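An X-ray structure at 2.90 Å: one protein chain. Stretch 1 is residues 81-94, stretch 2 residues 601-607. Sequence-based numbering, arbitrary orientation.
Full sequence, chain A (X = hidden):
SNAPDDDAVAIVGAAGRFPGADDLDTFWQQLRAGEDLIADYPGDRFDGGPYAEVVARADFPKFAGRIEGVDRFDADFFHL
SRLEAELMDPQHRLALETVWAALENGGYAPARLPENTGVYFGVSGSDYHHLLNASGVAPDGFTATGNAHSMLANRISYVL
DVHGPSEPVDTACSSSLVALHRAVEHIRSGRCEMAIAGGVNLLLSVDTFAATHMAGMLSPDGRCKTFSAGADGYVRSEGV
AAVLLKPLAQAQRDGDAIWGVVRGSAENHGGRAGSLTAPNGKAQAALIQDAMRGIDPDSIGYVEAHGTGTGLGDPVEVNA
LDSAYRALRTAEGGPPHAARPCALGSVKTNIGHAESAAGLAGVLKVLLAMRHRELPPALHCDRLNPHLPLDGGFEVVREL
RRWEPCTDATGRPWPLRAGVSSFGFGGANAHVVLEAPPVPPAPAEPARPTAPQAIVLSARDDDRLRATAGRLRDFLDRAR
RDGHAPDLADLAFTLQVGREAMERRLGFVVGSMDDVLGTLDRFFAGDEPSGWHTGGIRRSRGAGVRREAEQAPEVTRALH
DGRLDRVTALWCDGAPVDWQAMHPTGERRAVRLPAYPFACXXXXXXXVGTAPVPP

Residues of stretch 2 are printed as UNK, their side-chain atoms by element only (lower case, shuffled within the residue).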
# COMPACT_ATOMS: atom_id res chain seq x y z
N SER A 81 -11.46 -14.31 21.39
CA SER A 81 -10.92 -14.35 22.74
C SER A 81 -10.92 -12.96 23.33
O SER A 81 -10.65 -12.00 22.60
CB SER A 81 -9.46 -14.85 22.72
OG SER A 81 -9.20 -15.71 21.61
N ARG A 82 -11.18 -12.81 24.62
CA ARG A 82 -10.92 -11.51 25.23
C ARG A 82 -9.44 -11.16 25.05
O ARG A 82 -9.08 -10.04 24.71
CB ARG A 82 -11.29 -11.47 26.71
CG ARG A 82 -10.66 -10.27 27.42
CD ARG A 82 -11.25 -9.94 28.76
NE ARG A 82 -12.62 -9.45 28.69
CZ ARG A 82 -12.95 -8.19 28.43
NH1 ARG A 82 -12.01 -7.27 28.20
NH2 ARG A 82 -14.23 -7.84 28.39
N LEU A 83 -8.59 -12.16 25.26
CA LEU A 83 -7.15 -12.01 25.06
C LEU A 83 -6.75 -11.61 23.63
O LEU A 83 -5.90 -10.75 23.44
CB LEU A 83 -6.47 -13.32 25.46
CG LEU A 83 -4.95 -13.32 25.39
CD1 LEU A 83 -4.33 -12.20 26.23
CD2 LEU A 83 -4.43 -14.68 25.83
N GLU A 84 -7.35 -12.23 22.62
CA GLU A 84 -7.03 -11.85 21.24
C GLU A 84 -7.43 -10.41 20.98
O GLU A 84 -6.78 -9.69 20.23
CB GLU A 84 -7.71 -12.78 20.24
CG GLU A 84 -7.52 -12.35 18.80
CD GLU A 84 -7.83 -13.43 17.78
OE1 GLU A 84 -8.56 -14.39 18.14
OE2 GLU A 84 -7.34 -13.31 16.63
N ALA A 85 -8.52 -9.99 21.61
CA ALA A 85 -9.05 -8.67 21.37
C ALA A 85 -8.27 -7.64 22.16
O ALA A 85 -8.10 -6.52 21.70
CB ALA A 85 -10.50 -8.61 21.72
N GLU A 86 -7.78 -8.03 23.33
CA GLU A 86 -7.04 -7.10 24.18
C GLU A 86 -5.66 -6.74 23.61
O GLU A 86 -5.10 -5.70 23.94
CB GLU A 86 -6.89 -7.68 25.59
CG GLU A 86 -8.13 -7.50 26.43
CD GLU A 86 -8.00 -8.02 27.87
OE1 GLU A 86 -7.10 -8.83 28.14
OE2 GLU A 86 -8.82 -7.59 28.73
N LEU A 87 -5.12 -7.58 22.75
CA LEU A 87 -3.83 -7.33 22.16
C LEU A 87 -4.02 -6.80 20.75
O LEU A 87 -3.05 -6.62 20.01
CB LEU A 87 -2.98 -8.59 22.16
CG LEU A 87 -2.83 -9.16 23.56
CD1 LEU A 87 -2.22 -10.55 23.54
CD2 LEU A 87 -2.00 -8.21 24.41
N MSE A 88 -5.27 -6.55 20.39
CA MSE A 88 -5.58 -6.08 19.04
C MSE A 88 -5.71 -4.58 19.00
O MSE A 88 -6.54 -4.01 19.70
CB MSE A 88 -6.86 -6.69 18.52
CG MSE A 88 -7.13 -6.33 17.06
SE MSE A 88 -8.64 -7.31 16.32
CE MSE A 88 -8.21 -9.08 17.05
N ASP A 89 -4.86 -3.95 18.19
CA ASP A 89 -4.89 -2.51 17.94
C ASP A 89 -6.32 -2.05 17.79
O ASP A 89 -7.04 -2.56 16.94
CB ASP A 89 -4.09 -2.21 16.67
CG ASP A 89 -4.02 -0.72 16.34
OD1 ASP A 89 -4.41 0.12 17.17
OD2 ASP A 89 -3.50 -0.39 15.24
N PRO A 90 -6.75 -1.13 18.66
CA PRO A 90 -8.09 -0.55 18.56
C PRO A 90 -8.39 -0.01 17.16
O PRO A 90 -9.54 0.01 16.77
CB PRO A 90 -8.04 0.58 19.60
CG PRO A 90 -7.17 0.03 20.63
CD PRO A 90 -6.06 -0.64 19.86
N GLN A 91 -7.36 0.38 16.42
CA GLN A 91 -7.53 0.76 15.03
C GLN A 91 -8.13 -0.38 14.21
O GLN A 91 -9.03 -0.18 13.40
CB GLN A 91 -6.21 1.22 14.42
CG GLN A 91 -5.60 2.43 15.11
CD GLN A 91 -4.45 3.03 14.32
OE1 GLN A 91 -4.47 4.21 13.96
NE2 GLN A 91 -3.45 2.22 14.03
N HIS A 92 -7.66 -1.60 14.42
CA HIS A 92 -8.24 -2.72 13.70
C HIS A 92 -9.67 -2.95 14.17
O HIS A 92 -10.52 -3.35 13.39
CB HIS A 92 -7.43 -4.00 13.89
CG HIS A 92 -5.99 -3.89 13.48
ND1 HIS A 92 -5.24 -4.97 13.11
CD2 HIS A 92 -5.17 -2.82 13.41
CE1 HIS A 92 -4.01 -4.58 12.82
NE2 HIS A 92 -3.94 -3.28 12.99
N ARG A 93 -9.92 -2.69 15.44
CA ARG A 93 -11.23 -2.98 16.01
C ARG A 93 -12.27 -2.02 15.48
O ARG A 93 -13.33 -2.44 15.02
CB ARG A 93 -11.20 -2.92 17.54
CG ARG A 93 -10.02 -3.63 18.18
CD ARG A 93 -10.31 -3.98 19.59
NE ARG A 93 -9.11 -3.95 20.41
CZ ARG A 93 -9.01 -3.26 21.54
NH1 ARG A 93 -10.04 -2.55 21.99
NH2 ARG A 93 -7.89 -3.29 22.24
N LEU A 94 -11.97 -0.73 15.51
CA LEU A 94 -12.91 0.25 14.99
C LEU A 94 -13.06 0.15 13.47
O LEU A 94 -14.12 0.47 12.93
CB LEU A 94 -12.49 1.67 15.38
CG LEU A 94 -12.57 2.04 16.86
CD1 LEU A 94 -13.01 3.49 17.02
CD2 LEU A 94 -13.49 1.12 17.62
N UNK A 601 -18.29 -3.59 25.03
CA UNK A 601 -17.41 -4.30 25.95
C UNK A 601 -16.05 -3.62 25.95
O UNK A 601 -15.60 -3.14 24.92
o UNK A 601 -19.41 -6.36 26.59
c UNK A 601 -17.28 -5.78 25.56
c UNK A 601 -18.62 -6.53 25.61
o UNK A 601 -18.87 -7.31 24.67
N UNK A 602 -15.40 -3.57 27.11
CA UNK A 602 -14.09 -2.91 27.23
C UNK A 602 -12.91 -3.86 26.98
O UNK A 602 -12.74 -4.86 27.69
n UNK A 602 -10.88 0.84 29.59
c UNK A 602 -12.23 -1.58 30.29
n UNK A 602 -10.82 -1.26 30.56
c UNK A 602 -13.95 -2.27 28.60
c UNK A 602 -10.22 -0.11 30.24
c UNK A 602 -12.58 -1.67 28.82
n UNK A 602 -8.94 0.08 30.56
N UNK A 603 -12.09 -3.55 25.99
CA UNK A 603 -10.87 -4.33 25.75
C UNK A 603 -9.67 -3.40 25.68
O UNK A 603 -9.47 -2.69 24.69
c UNK A 603 -14.10 -8.10 24.63
c UNK A 603 -12.82 -8.42 25.04
c UNK A 603 -13.36 -5.88 24.10
c UNK A 603 -12.07 -6.19 24.51
o UNK A 603 -15.11 -9.05 24.70
c UNK A 603 -11.82 -7.47 24.99
c UNK A 603 -14.38 -6.83 24.16
c UNK A 603 -10.98 -5.15 24.46
N UNK A 604 -8.89 -3.39 26.76
CA UNK A 604 -7.71 -2.54 26.82
C UNK A 604 -6.47 -3.37 27.15
O UNK A 604 -6.48 -4.60 27.06
c UNK A 604 -7.57 1.61 24.29
c UNK A 604 -7.81 0.62 25.23
c UNK A 604 -7.08 0.64 26.44
c UNK A 604 -6.11 0.32 28.43
c UNK A 604 -5.86 2.63 25.68
n UNK A 604 -5.54 1.43 27.86
c UNK A 604 -6.12 1.65 26.64
c UNK A 604 -7.07 -0.20 27.60
c UNK A 604 -6.60 2.60 24.52
c UNK A 604 -7.92 -1.42 27.84
N UNK A 605 -5.39 -2.68 27.51
CA UNK A 605 -4.13 -3.32 27.82
C UNK A 605 -4.28 -4.26 29.02
O UNK A 605 -4.81 -3.86 30.06
c UNK A 605 -2.84 -1.38 26.87
c UNK A 605 -3.05 -2.26 28.10
c UNK A 605 -1.74 -2.91 28.55
N UNK A 606 -3.83 -5.51 28.86
CA UNK A 606 -3.89 -6.52 29.92
C UNK A 606 -2.93 -6.25 31.07
O UNK A 606 -2.00 -5.46 30.94
c UNK A 606 -3.51 -7.82 29.18
c UNK A 606 -2.71 -7.38 28.05
c UNK A 606 -3.28 -6.06 27.61
N UNK A 607 -3.18 -6.92 32.19
CA UNK A 607 -2.38 -6.75 33.40
C UNK A 607 -1.31 -7.82 33.51
O UNK A 607 -0.12 -7.53 33.40
c UNK A 607 -3.26 -6.76 34.60

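Position 601 carries four side-chain atoms: a carbon bonded to the backbone, then a second carbon bearing two oxygens. Its CB points toward stretch 1 but comes no nearer than 4.6 Å to Arg 82 NH2, and the two oxygens lie farther off. A carboxylate one carbon from CA is aspartate, Asp 601. The residue is partly exposed, a setting that suits a carboxylate.

Position 602 has three carbons in a row, a nitrogen, and a carbon carrying two more nitrogens. The extended side chain keeps clear of stretch 1, and the backbone makes the contact: Arg 82 NH1 donates to the carbonyl O of 602 at 2.6 Å, almost perfectly straight at 178°. The guanidinium on a long chain identifies Arg 602, and its exposed setting suits the charge.

At position 603 one carbon leads to a six-carbon ring bearing a single oxygen. The guanidinium of Arg 82 lies flat on one face of this ring, the planes inclined by only 16°, and Ala 85 CB sits over the opposite face. The carbonyl matters too: Arg 93 NH1 and NH2 each make a weak hydrogen bond to the backbone O of 603, at 2.8 and 3.0 Å. The ring is a phenol, so this is Tyr 603. A cation thus meets an electron-rich face, while Ala 85 CB lies 3.7 Å from Tyr 603 CD1; a flat aromatic ring can serve both neighbours.

Position 604 shows one carbon followed by fused five- and six-membered rings holding eight carbons and one nitrogen. Although CB points away from stretch 1, the large ring system reaches back to make an apolar contact with Pro 90. An indole means Trp 604, whose CZ3 comes within 4.0 Å of Pro 90 CG.

Position 605 has one carbon carrying two others; it points away and adds almost nothing to the contact. This small branched hydrocarbon is Val 605.

At position 606 three carbons close a ring onto the backbone nitrogen. The compact apolar ring faces stretch 1 and packs against Leu 87. The residue is Pro 606, its CG 3.8 Å from Leu 87 CD2.

Position 607 has a single side-chain carbon, pointing away from stretch 1 in an exposed setting: Ala 607.

The contact works by holding Tyr 603 in a sandwich while Arg 82 bonds the carbonyl of Arg 602 and Arg 93 weakly bonds that of Tyr 603. Arg 82 combines the stack, the bond to Arg 602 O and a salt bridge to Glu 86, whose OE2 lies 3.2 Å from Arg 82 NH1. Arg 93 also donates from NE to Met 88 O at 2.7 Å, linking the turn between the helices to the Tyr 603 carbonyl. Trp 604 and Pro 606 extend the apolar packing.

Stretch 2 (601-607) DRYWVPA
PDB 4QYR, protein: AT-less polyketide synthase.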